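Long-range contacts in berberine bridge enzyme-like 28 (Arabidopsis thaliana, PDB 5D79), which is a secreted, FAD-dependent oxidoreductase of the berberine bridge enzyme-like family that takes part in the plant's adaptation to salt stress: residues A[57-61]-A[77-83]; A[101-105]-A[519-523]; A[366-370]-A[451-455]. The contacts are given in a common frame with arbitrary orientation. Residue numbers count along the deposited sequence, not the author numbering.

Interaction 1 of 3, residues A[57-61]-A[77-83]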
loop_
_atom_site.group_PDB
_atom_site.type_symbol
_atom_site.label_atom_id
_atom_site.label_comp_id
_atom_site.label_asym_id
_atom_site.label_seq_id
_atom_site.Cartn_x
_atom_site.Cartn_y
_atom_site.Cartn_z
ATOM N N PHE A 57 -15.476 -13.550 17.871
ATOM C CA PHE A 57 -15.906 -12.434 17.045
ATOM C C PHE A 57 -14.939 -11.278 17.153
ATOM O O PHE A 57 -14.327 -10.888 16.166
ATOM C CB PHE A 57 -17.311 -11.971 17.433
ATOM C CG PHE A 57 -17.802 -10.786 16.644
ATOM C CD1 PHE A 57 -18.296 -10.947 15.361
ATOM C CD2 PHE A 57 -17.775 -9.513 17.188
ATOM C CE1 PHE A 57 -18.757 -9.862 14.635
ATOM C CE2 PHE A 57 -18.230 -8.426 16.468
ATOM C CZ PHE A 57 -18.723 -8.600 15.189
ATOM N N PHE A 58 -14.801 -10.723 18.350
ATOM C CA PHE A 58 -13.920 -9.574 18.539
ATOM C C PHE A 58 -12.478 -9.942 18.223
ATOM O O PHE A 58 -11.681 -9.083 17.853
ATOM C CB PHE A 58 -14.049 -9.033 19.960
ATOM C CG PHE A 58 -15.412 -8.498 20.260
ATOM C CD1 PHE A 58 -16.433 -9.350 20.661
ATOM C CD2 PHE A 58 -15.689 -7.145 20.104
ATOM C CE1 PHE A 58 -17.697 -8.860 20.919
ATOM C CE2 PHE A 58 -16.953 -6.648 20.366
ATOM C CZ PHE A 58 -17.958 -7.505 20.773
ATOM N N SER A 59 -12.174 -11.231 18.343
ATOM C CA SER A 59 -10.861 -11.783 18.025
ATOM C C SER A 59 -10.616 -11.828 16.525
ATOM O O SER A 59 -9.529 -11.487 16.052
ATOM C CB SER A 59 -10.733 -13.191 18.588
ATOM O OG SER A 59 -11.568 -14.073 17.854
ATOM N N ILE A 60 -11.624 -12.284 15.786
ATOM C CA ILE A 60 -11.561 -12.315 14.326
ATOM C C ILE A 60 -11.435 -10.894 13.772
ATOM O O ILE A 60 -10.667 -10.645 12.842
ATOM C CB ILE A 60 -12.801 -13.012 13.715
ATOM C CG1 ILE A 60 -12.757 -14.518 13.988
ATOM C CG2 ILE A 60 -12.874 -12.775 12.220
ATOM C CD1 ILE A 60 -11.780 -15.262 13.092
ATOM N N LEU A 61 -12.176 -9.962 14.366
ATOM C CA LEU A 61 -12.134 -8.563 13.950
ATOM C C LEU A 61 -10.815 -7.895 14.319
ATOM O O LEU A 61 -10.252 -7.137 13.526
ATOM C CB LEU A 61 -13.287 -7.777 14.575
ATOM C CG LEU A 61 -13.327 -6.285 14.234
ATOM C CD1 LEU A 61 -13.529 -6.080 12.736
ATOM C CD2 LEU A 61 -14.409 -5.567 15.044
ATOM N N LYS A 77 -18.304 -0.666 14.830
ATOM C CA LYS A 77 -18.130 -2.108 14.741
ATOM C C LYS A 77 -19.143 -2.719 13.770
ATOM O O LYS A 77 -20.271 -2.247 13.678
ATOM C CB LYS A 77 -18.266 -2.729 16.131
ATOM C CG LYS A 77 -17.222 -2.227 17.121
ATOM C CD LYS A 77 -15.806 -2.459 16.596
ATOM C CE LYS A 77 -14.739 -2.083 17.620
ATOM N NZ LYS A 77 -14.811 -0.651 18.012
ATOM N N PRO A 78 -18.733 -3.759 13.024
ATOM C CA PRO A 78 -19.663 -4.457 12.128
ATOM C C PRO A 78 -20.616 -5.366 12.897
ATOM O O PRO A 78 -20.283 -5.852 13.976
ATOM C CB PRO A 78 -18.740 -5.282 11.236
ATOM C CG PRO A 78 -17.565 -5.573 12.111
ATOM C CD PRO A 78 -17.378 -4.339 12.966
ATOM N N VAL A 79 -21.791 -5.601 12.327
ATOM C CA VAL A 79 -22.806 -6.431 12.957
ATOM C C VAL A 79 -22.579 -7.902 12.550
ATOM O O VAL A 79 -23.159 -8.832 13.134
ATOM C CB VAL A 79 -24.218 -5.922 12.582
ATOM C CG1 VAL A 79 -24.502 -6.169 11.113
ATOM C CG2 VAL A 79 -25.277 -6.523 13.477
ATOM N N SER A 80 -21.698 -8.104 11.568
ATOM C CA SER A 80 -21.264 -9.448 11.183
ATOM C C SER A 80 -19.931 -9.459 10.408
ATOM O O SER A 80 -19.605 -8.514 9.676
ATOM C CB SER A 80 -22.361 -10.153 10.360
ATOM O OG SER A 80 -22.764 -9.399 9.230
ATOM N N ILE A 81 -19.163 -10.532 10.608
ATOM C CA ILE A 81 -17.966 -10.817 9.826
ATOM C C ILE A 81 -18.108 -12.184 9.185
ATOM O O ILE A 81 -18.497 -13.137 9.837
ATOM C CB ILE A 81 -16.688 -10.798 10.688
ATOM C CG1 ILE A 81 -16.517 -9.439 11.370
ATOM C CG2 ILE A 81 -15.459 -11.149 9.852
ATOM C CD1 ILE A 81 -15.476 -9.442 12.469
ATOM N N ILE A 82 -17.799 -12.282 7.902
ATOM C CA ILE A 82 -17.823 -13.560 7.211
ATOM C C ILE A 82 -16.411 -13.883 6.705
ATOM O O ILE A 82 -15.771 -13.059 6.044
ATOM C CB ILE A 82 -18.836 -13.557 6.032
ATOM C CG1 ILE A 82 -20.219 -13.072 6.490
ATOM C CG2 ILE A 82 -18.953 -14.936 5.417
ATOM C CD1 ILE A 82 -20.470 -11.572 6.282
ATOM N N THR A 83 -15.916 -15.070 7.054
ATOM C CA THR A 83 -14.612 -15.537 6.584
ATOM C C THR A 83 -14.815 -16.653 5.559
ATOM O O THR A 83 -14.739 -17.833 5.901
ATOM C CB THR A 83 -13.687 -16.047 7.755
ATOM O OG1 THR A 83 -14.223 -17.239 8.357
ATOM C CG2 THR A 83 -13.513 -14.978 8.823
#
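Lys77 opens the contact with its aliphatic part: its CD lies 3.7 Å from Leu61 CD2, while its ammonium turns to the carbonyls of Val72 and Thr75, a long side chain serving both apolar and polar neighbours. Pro78 follows with a rigid, puckered ring whose CD is 3.8 Å from Leu61 CD2, and its carbonyl O meets the edge of the Phe57 ring at CZ, 3.4 Å away. The CA-to-CB bond of Ser80 points away, leaving CA 4.3 Å from Phe57 CE1. That of Ile81, central here, points toward the helix: Ile81 CD1 sits 3.5 Å from Leu61 CB and 4.0 Å from Phe57 CE1, and its CG2 is 3.9 Å from Ile60 CG2. Ile82 points away and reaches Leu35 of helix 29-36. Thr83 comes back, its CG2 4.1 Å from Ile60 CG2. This is helix-on-strand packing, in which the N-terminal end of helix 58-63, with Phe57 at its N-cap position, covers strand 80-82 of the small mixed sheet in the PCMH-type FAD-binding domain.

Interaction 2 of 3, residues A[101-105]-A[519-523]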
loop_
_atom_site.group_PDB
_atom_site.type_symbol
_atom_site.label_atom_id
_atom_site.label_comp_id
_atom_site.label_asym_id
_atom_site.label_seq_id
_atom_site.Cartn_x
_atom_site.Cartn_y
_atom_site.Cartn_z
ATOM N N GLY A 101 -30.239 -5.031 1.771
ATOM C CA GLY A 101 -29.785 -3.678 2.034
ATOM C C GLY A 101 -28.612 -3.611 2.990
ATOM O O GLY A 101 -28.449 -2.642 3.730
ATOM N N ILE A 102 -27.781 -4.642 2.976
ATOM C CA ILE A 102 -26.640 -4.663 3.867
ATOM C C ILE A 102 -25.367 -4.187 3.175
ATOM O O ILE A 102 -25.003 -4.649 2.089
ATOM C CB ILE A 102 -26.421 -6.049 4.451
ATOM C CG1 ILE A 102 -27.501 -6.335 5.491
ATOM C CG2 ILE A 102 -25.065 -6.132 5.111
ATOM C CD1 ILE A 102 -27.437 -5.404 6.684
ATOM N N HIS A 103 -24.711 -3.239 3.828
ATOM C CA HIS A 103 -23.466 -2.660 3.364
ATOM C C HIS A 103 -22.307 -3.551 3.800
ATOM O O HIS A 103 -22.335 -4.077 4.906
ATOM C CB HIS A 103 -23.341 -1.252 3.936
ATOM C CG HIS A 103 -22.093 -0.541 3.544
ATOM N ND1 HIS A 103 -21.632 -0.510 2.247
ATOM C CD2 HIS A 103 -21.214 0.182 4.276
ATOM C CE1 HIS A 103 -20.514 0.192 2.199
ATOM N NE2 HIS A 103 -20.239 0.624 3.417
ATOM N N VAL A 104 -21.306 -3.753 2.948
ATOM C CA VAL A 104 -20.152 -4.562 3.349
ATOM C C VAL A 104 -18.829 -3.845 3.162
ATOM O O VAL A 104 -18.743 -2.860 2.436
ATOM C CB VAL A 104 -20.069 -5.891 2.572
ATOM C CG1 VAL A 104 -21.382 -6.646 2.666
ATOM C CG2 VAL A 104 -19.686 -5.642 1.126
ATOM N N ARG A 105 -17.802 -4.355 3.836
ATOM C CA ARG A 105 -16.427 -3.933 3.612
ATOM C C ARG A 105 -15.570 -5.172 3.435
ATOM O O ARG A 105 -15.797 -6.166 4.100
ATOM C CB ARG A 105 -15.913 -3.089 4.773
ATOM C CG ARG A 105 -16.576 -1.732 4.892
ATOM C CD ARG A 105 -16.299 -0.861 3.678
ATOM N NE ARG A 105 -17.134 0.337 3.688
ATOM C CZ ARG A 105 -16.754 1.518 4.162
ATOM N NH1 ARG A 105 -15.533 1.678 4.657
ATOM N NH2 ARG A 105 -17.590 2.547 4.126
ATOM N N PHE A 519 -22.987 -0.430 -5.351
ATOM C CA PHE A 519 -22.959 -1.281 -4.164
ATOM C C PHE A 519 -21.630 -1.150 -3.436
ATOM O O PHE A 519 -21.589 -1.009 -2.213
ATOM C CB PHE A 519 -23.204 -2.759 -4.497
ATOM C CG PHE A 519 -23.098 -3.683 -3.283
ATOM C CD1 PHE A 519 -24.099 -3.698 -2.302
ATOM C CD2 PHE A 519 -22.003 -4.527 -3.118
ATOM C CE1 PHE A 519 -24.006 -4.540 -1.183
ATOM C CE2 PHE A 519 -21.906 -5.370 -1.998
ATOM C CZ PHE A 519 -22.910 -5.375 -1.034
ATOM N N PHE A 520 -20.540 -1.208 -4.188
ATOM C CA PHE A 520 -19.219 -1.137 -3.583
ATOM C C PHE A 520 -18.798 0.310 -3.356
ATOM O O PHE A 520 -18.288 0.965 -4.263
ATOM C CB PHE A 520 -18.213 -1.885 -4.451
ATOM C CG PHE A 520 -18.509 -3.350 -4.564
ATOM C CD1 PHE A 520 -18.152 -4.218 -3.548
ATOM C CD2 PHE A 520 -19.177 -3.853 -5.667
ATOM C CE1 PHE A 520 -18.434 -5.561 -3.639
ATOM C CE2 PHE A 520 -19.470 -5.201 -5.759
ATOM C CZ PHE A 520 -19.097 -6.053 -4.746
ATOM N N CYS A 521 -19.032 0.803 -2.140
ATOM C CA CYS A 521 -18.734 2.185 -1.790
ATOM C C CYS A 521 -18.179 2.307 -0.372
ATOM O O CYS A 521 -18.605 1.595 0.531
ATOM C CB CYS A 521 -19.989 3.067 -1.941
ATOM S SG CYS A 521 -21.293 2.884 -0.656
ATOM N N ASP A 522 -17.209 3.200 -0.195
ATOM C CA ASP A 522 -16.760 3.618 1.134
ATOM C C ASP A 522 -16.725 5.143 1.186
ATOM O O ASP A 522 -17.349 5.816 0.356
ATOM C CB ASP A 522 -15.390 3.013 1.503
ATOM C CG ASP A 522 -14.349 3.142 0.401
ATOM O OD1 ASP A 522 -14.300 4.161 -0.302
ATOM O OD2 ASP A 522 -13.542 2.211 0.249
ATOM N N GLU A 523 -15.984 5.691 2.141
ATOM C CA GLU A 523 -15.969 7.136 2.353
ATOM C C GLU A 523 -15.189 7.947 1.290
ATOM O O GLU A 523 -15.291 9.178 1.250
ATOM C CB GLU A 523 -15.411 7.426 3.748
ATOM C CG GLU A 523 -16.349 7.039 4.908
ATOM C CD GLU A 523 -16.460 5.533 5.143
ATOM O OE1 GLU A 523 -15.565 4.783 4.691
ATOM O OE2 GLU A 523 -17.446 5.106 5.786
HETATM O O HOH W 1 -23.530 -0.517 -0.304
HETATM O O HOH W 2 -21.539 -3.042 0.332
HETATM O O HOH W 3 -18.992 -1.421 -0.039
#
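Strand 103-107 is one of the two edge strands of the small mixed sheet in the PCMH-type FAD-binding domain, and the C-terminal loop 519-523 packs beside it, joining segments 414 residues apart at their closest ends. Side-chain conformation decides what each residue reaches. Phe519, in the t rotamer, swings its ring to the strand, with CE2 3.8 Å from Val104 CG2 and the ring edge at CE1 3.4 Å from Ile102 O; Ala97 and Gln98 of helix 87-100 also border this ring. The compact, branched Val104 fits between Phe519, Ala97 and Ile128 of the neighbouring strand. His103, also t, extends its imidazole over the gap, where water 1 and water 2 each join its ND1 to Phe519 O, and water 2 accepts from Val104 N as well. Cys521, with chi1 p, holds SG 4.8 Å from the centroid of the His103 ring, in an oblique approach. Arg105 bends through two m torsions before its guanidinium reaches the loop, with Asp522 CA over one face; it also bonds Leu116 O. Asp522, p, directs its carboxylate to Ser234; the Asp522 side chain is about 4 Å from the bound FAD. Glu523, folded by m and p torsions, returns its carboxylate, which also accepts from Tyr121 N, to form a salt bridge with Arg105: NH1 donates to OE1 at 3.1 Å and NH2 to OE2 at 3.1 Å.

Interaction 3 of 3, residues A[366-370]-A[451-455]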
loop_
_atom_site.group_PDB
_atom_site.type_symbol
_atom_site.label_atom_id
_atom_site.label_comp_id
_atom_site.label_asym_id
_atom_site.label_seq_id
_atom_site.Cartn_x
_atom_site.Cartn_y
_atom_site.Cartn_z
ATOM N N LYS A 366 -0.266 7.717 11.707
ATOM C CA LYS A 366 -0.952 8.585 10.772
ATOM C C LYS A 366 0.025 8.861 9.639
ATOM O O LYS A 366 1.157 9.270 9.889
ATOM C CB LYS A 366 -1.394 9.882 11.435
ATOM C CG LYS A 366 -1.936 10.888 10.454
ATOM C CD LYS A 366 -3.104 10.313 9.676
ATOM C CE LYS A 366 -3.552 11.286 8.609
ATOM N NZ LYS A 366 -4.775 10.851 7.866
ATOM N N GLY A 367 -0.397 8.612 8.401
ATOM C CA GLY A 367 0.447 8.855 7.248
ATOM C C GLY A 367 -0.206 9.739 6.202
ATOM O O GLY A 367 -1.422 9.696 5.993
ATOM N N LYS A 368 0.625 10.557 5.555
ATOM C CA LYS A 368 0.239 11.382 4.406
ATOM C C LYS A 368 1.373 11.302 3.396
ATOM O O LYS A 368 2.483 10.933 3.758
ATOM C CB LYS A 368 -0.020 12.834 4.824
ATOM C CG LYS A 368 -0.987 12.986 6.011
ATOM C CD LYS A 368 -1.143 14.446 6.450
ATOM C CE LYS A 368 -2.042 15.247 5.521
ATOM N NZ LYS A 368 -3.479 15.015 5.783
ATOM N N ASP A 369 1.125 11.619 2.132
ATOM C CA ASP A 369 2.241 11.614 1.204
ATOM C C ASP A 369 2.094 12.656 0.087
ATOM O O ASP A 369 1.072 13.329 -0.025
ATOM C CB ASP A 369 2.456 10.194 0.652
ATOM C CG ASP A 369 1.611 9.873 -0.575
ATOM O OD1 ASP A 369 0.453 10.314 -0.685
ATOM O OD2 ASP A 369 2.132 9.140 -1.444
ATOM N N ASP A 370 3.165 12.798 -0.692
ATOM C CA ASP A 370 3.304 13.809 -1.722
ATOM C C ASP A 370 4.161 13.289 -2.872
ATOM O O ASP A 370 4.909 12.312 -2.739
ATOM C CB ASP A 370 3.963 15.072 -1.160
ATOM C CG ASP A 370 2.983 16.062 -0.613
ATOM O OD1 ASP A 370 1.964 16.332 -1.281
ATOM O OD2 ASP A 370 3.250 16.598 0.481
ATOM N N VAL A 451 2.034 15.418 11.877
ATOM C CA VAL A 451 1.983 14.963 10.492
ATOM C C VAL A 451 1.282 16.003 9.606
ATOM O O VAL A 451 1.694 16.248 8.467
ATOM C CB VAL A 451 1.267 13.588 10.383
ATOM C CG1 VAL A 451 1.133 13.153 8.935
ATOM C CG2 VAL A 451 2.020 12.533 11.164
ATOM N N ASP A 452 0.238 16.632 10.135
ATOM C CA ASP A 452 -0.485 17.667 9.389
ATOM C C ASP A 452 0.404 18.894 9.125
ATOM O O ASP A 452 0.341 19.508 8.055
ATOM C CB ASP A 452 -1.763 18.082 10.151
ATOM C CG ASP A 452 -2.683 18.995 9.329
ATOM O OD1 ASP A 452 -3.443 18.475 8.477
ATOM O OD2 ASP A 452 -2.655 20.232 9.540
ATOM N N SER A 453 1.249 19.222 10.100
ATOM C CA SER A 453 2.025 20.458 10.071
ATOM C C SER A 453 3.179 20.414 9.067
ATOM O O SER A 453 3.438 21.401 8.375
ATOM C CB SER A 453 2.559 20.775 11.472
ATOM O OG SER A 453 3.190 22.041 11.504
ATOM N N VAL A 454 3.863 19.276 8.984
ATOM C CA VAL A 454 4.970 19.127 8.040
ATOM C C VAL A 454 4.417 19.080 6.613
ATOM O O VAL A 454 5.013 19.630 5.689
ATOM C CB VAL A 454 5.856 17.853 8.351
ATOM C CG1 VAL A 454 5.061 16.557 8.280
ATOM C CG2 VAL A 454 7.062 17.782 7.424
ATOM N N TYR A 455 3.261 18.450 6.451
ATOM C CA TYR A 455 2.587 18.370 5.161
ATOM C C TYR A 455 2.199 19.759 4.673
ATOM O O TYR A 455 2.452 20.126 3.515
ATOM C CB TYR A 455 1.357 17.479 5.283
ATOM C CG TYR A 455 0.497 17.315 4.039
ATOM C CD1 TYR A 455 -0.559 18.190 3.770
ATOM C CD2 TYR A 455 0.691 16.244 3.174
ATOM C CE1 TYR A 455 -1.370 18.020 2.655
ATOM C CE2 TYR A 455 -0.123 16.068 2.057
ATOM C CZ TYR A 455 -1.148 16.956 1.809
ATOM O OH TYR A 455 -1.944 16.773 0.711
HETATM O O HOH W 4 -1.460 14.271 -0.554
#
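Strand and helix run almost parallel, their axes 11° apart and 9.0 Å distant at closest. Lys366 lays its CG 4.1 Å from Val451 CG1, and its O is 3.6 Å from Val451 CG2; its ammonium leaves for Asp475 and Glu114. Lys368 is the hub: its CD rests 3.6 Å from Val451 CG1, chi3 in p brings CE over the face of Tyr455, 3.6 Å from the ring centroid, as a CH-pi contact, and chi4 in p sets NZ 4.8 Å from that centroid for a cation-pi interaction alongside its salt bridge to Asp475. A flexible, charge-tipped chain suits this double role. Asp369 sends its carboxylate to Tyr470; water 4 donates to Asp369 O at 2.8 Å and is hydrogen-bonded to Tyr455 OH, also 2.8 Å. Asp370 sets OD2 3.7 Å from Tyr455 CD2, its carboxylate held by Arg467 and Tyr429. This is helix-on-sheet packing of an alpha+beta kind: helix 441-458 covers the seven-stranded antiparallel sheet where edge strand 363-372 pairs with strand 425-434, as in the substrate-binding domain of berberine bridge enzyme relatives.

Overall arrangement
All three contacts are largely buried, yet they differ in chemistry. Interactions 1 and 2 both reach the small mixed sheet of the FAD-binding domain, with centres 16 Å apart and no direct touch; interaction 1 covers strand 80-82 through aliphatic and aromatic side chains, whereas interaction 2 packs the loop against edge strand 103-107 with waters and a salt bridge, close to the cofactor. Interaction 3 belongs to a separate, seven-stranded antiparallel sheet, about 31 Å and 28 Å between centres from interactions 1 and 2, and relies on lysine against an aromatic ring. Along the chain, interaction 1 closes first, and interaction 3 is nested within the long loop that interaction 2 closes.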